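Long-range contact in OBG-type G domain-containing protein (Pyrococcus horikoshii, PDB 2E87), which binds GDP and is probably a GTP-binding protein of the Obg/NOG1 type, its cellular role still unknown: residues Leu284-Lys289 with Ile313-Leu318. Residues are numbered along the deposited sequence; the frame is centred on the assembly and turned at random.
Sequences LVVINK and IKISAL. With GDP (guanosine-5'-diphosphate), chain F.
Asn288 and Ala317 show how a guanine pocket is built from the loops that follow two neighbouring parallel strands. The Asn288 side chain runs anti to its backbone N (chi1 -160°) and reaches across, where a lone pair of OD1, in the amide plane, takes the N-H of Ala317 at 2.8 Å and 168°. The other branch, ND2, lies 3.3 Å from N7 of GDP and is hydrogen-bonded to the carbonyl of Val178 in the P-loop, so both ends of the amide are held and its rotation is fixed. Asn288 to Asp291 read NKID, the G4 motif of GTPases, and Ser316 to Leu318 form the SAL loop of G5. There the N-H of Leu318 points almost straight at guanine O6, at 3.2 Å. Lys289 and Leu318 sandwich the base: CG and CE of the lysine approach one face, CB and CD1 of the leucine the other. The lysine's NZ goes on to a salt bridge with Asp255.

Behind the pocket, Ile313 N to Val285 O, Ile287 N to Ile313 O and Ile315 N to Ile287 O (2.9 Å) form a parallel ladder. At its start Leu284 and Ile313 cross obliquely and touch at their tips, CD1 to CD1 at 3.7 Å. Helix 323-350 covers the face bearing Val286 and Ile313, helix 295-307 packs against Ile287 on the other, and strand 249-254 pairs with 283-287 on the side away from 313-314, an outermost strand of the sheet.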
# COMPACT_ATOMS: atom_id res chain seq x y z
N LEU A 284 5.16 18.15 19.03
CA LEU A 284 6.34 18.48 19.80
C LEU A 284 7.06 19.52 18.96
O LEU A 284 7.61 19.22 17.90
CB LEU A 284 7.24 17.26 19.98
CG LEU A 284 8.59 17.57 20.64
CD1 LEU A 284 8.36 18.14 22.04
CD2 LEU A 284 9.44 16.30 20.71
N VAL A 285 7.02 20.77 19.41
CA VAL A 285 7.66 21.86 18.70
C VAL A 285 9.12 21.97 19.11
O VAL A 285 9.46 21.99 20.29
CB VAL A 285 6.97 23.19 19.00
CG1 VAL A 285 7.66 24.29 18.23
CG2 VAL A 285 5.48 23.11 18.64
N VAL A 286 9.99 22.04 18.11
CA VAL A 286 11.40 22.17 18.35
C VAL A 286 11.86 23.46 17.67
O VAL A 286 11.48 23.74 16.53
CB VAL A 286 12.17 20.96 17.75
CG1 VAL A 286 13.61 21.33 17.49
CG2 VAL A 286 12.12 19.77 18.72
N ILE A 287 12.66 24.25 18.38
CA ILE A 287 13.21 25.49 17.84
C ILE A 287 14.69 25.20 17.55
O ILE A 287 15.52 25.18 18.46
CB ILE A 287 13.08 26.64 18.86
CG1 ILE A 287 11.61 26.82 19.22
CG2 ILE A 287 13.63 27.92 18.29
CD1 ILE A 287 11.32 28.04 20.06
N ASN A 288 15.00 24.96 16.28
CA ASN A 288 16.35 24.60 15.85
C ASN A 288 17.26 25.78 15.55
O ASN A 288 16.86 26.93 15.65
CB ASN A 288 16.25 23.70 14.62
CG ASN A 288 17.52 22.88 14.37
OD1 ASN A 288 18.15 22.38 15.31
ND2 ASN A 288 17.88 22.73 13.11
N LYS A 289 18.50 25.47 15.16
CA LYS A 289 19.50 26.51 14.86
C LYS A 289 19.73 27.50 16.03
O LYS A 289 19.99 28.67 15.79
CB LYS A 289 19.09 27.32 13.62
CG LYS A 289 19.52 26.75 12.27
CD LYS A 289 18.49 25.81 11.70
CE LYS A 289 18.90 25.34 10.30
NZ LYS A 289 18.79 26.42 9.28
N ILE A 313 11.06 22.86 22.66
CA ILE A 313 12.38 22.45 23.10
C ILE A 313 13.40 23.14 22.20
O ILE A 313 13.36 23.00 20.98
CB ILE A 313 12.57 20.93 22.95
CG1 ILE A 313 11.54 20.19 23.82
CG2 ILE A 313 13.99 20.54 23.31
CD1 ILE A 313 11.60 18.68 23.69
N LYS A 314 14.30 23.91 22.81
CA LYS A 314 15.34 24.60 22.06
C LYS A 314 16.46 23.61 21.73
O LYS A 314 16.87 22.83 22.59
CB LYS A 314 15.85 25.78 22.89
CG LYS A 314 14.80 26.88 23.02
CD LYS A 314 15.13 27.94 24.07
CE LYS A 314 14.80 27.48 25.50
NZ LYS A 314 15.04 28.55 26.53
N ILE A 315 16.95 23.61 20.49
CA ILE A 315 18.00 22.66 20.09
C ILE A 315 18.90 23.13 18.95
O ILE A 315 18.69 24.19 18.35
CB ILE A 315 17.41 21.29 19.61
CG1 ILE A 315 16.89 21.42 18.17
CG2 ILE A 315 16.27 20.83 20.51
CD1 ILE A 315 16.52 20.10 17.49
N SER A 316 19.89 22.30 18.64
CA SER A 316 20.82 22.53 17.54
C SER A 316 21.09 21.14 16.98
O SER A 316 21.96 20.43 17.46
CB SER A 316 22.12 23.16 18.01
OG SER A 316 23.10 23.10 16.98
N ALA A 317 20.32 20.76 15.98
CA ALA A 317 20.46 19.45 15.36
C ALA A 317 21.89 19.19 14.89
O ALA A 317 22.38 18.06 14.97
CB ALA A 317 19.48 19.32 14.18
N LEU A 318 22.55 20.23 14.42
CA LEU A 318 23.91 20.10 13.92
C LEU A 318 24.92 19.78 15.02
O LEU A 318 25.76 18.89 14.86
CB LEU A 318 24.35 21.37 13.19
CG LEU A 318 25.09 21.19 11.86
CD1 LEU A 318 25.59 22.54 11.38
CD2 LEU A 318 26.27 20.23 12.02
PB GDP F . 15.71 19.70 5.87
O1B GDP F . 15.66 20.19 4.44
O2B GDP F . 14.55 20.37 6.78
O3B GDP F . 16.04 18.22 6.11
O3A GDP F . 17.02 20.44 6.43
PA GDP F . 18.49 19.84 6.70
O1A GDP F . 18.46 18.75 7.72
O2A GDP F . 19.10 19.29 5.31
O5' GDP F . 19.37 21.06 7.26
C5' GDP F . 19.43 22.08 6.25
C4' GDP F . 20.73 22.90 6.41
O4' GDP F . 20.79 23.47 7.77
C3' GDP F . 22.02 22.08 6.30
O3' GDP F . 23.20 22.41 5.57
C2' GDP F . 22.23 21.58 7.75
O2' GDP F . 23.64 21.34 7.93
C1' GDP F . 21.97 22.89 8.47
N9 GDP F . 21.63 22.70 9.89
C8 GDP F . 20.86 21.71 10.44
N7 GDP F . 20.78 21.87 11.74
C5 GDP F . 21.49 22.97 12.10
C6 GDP F . 21.76 23.63 13.35
O6 GDP F . 21.32 23.20 14.40
N1 GDP F . 22.54 24.77 13.32
C2 GDP F . 23.05 25.26 12.12
N2 GDP F . 23.82 26.39 12.13
N3 GDP F . 22.80 24.65 10.97
C4 GDP F . 22.04 23.52 10.91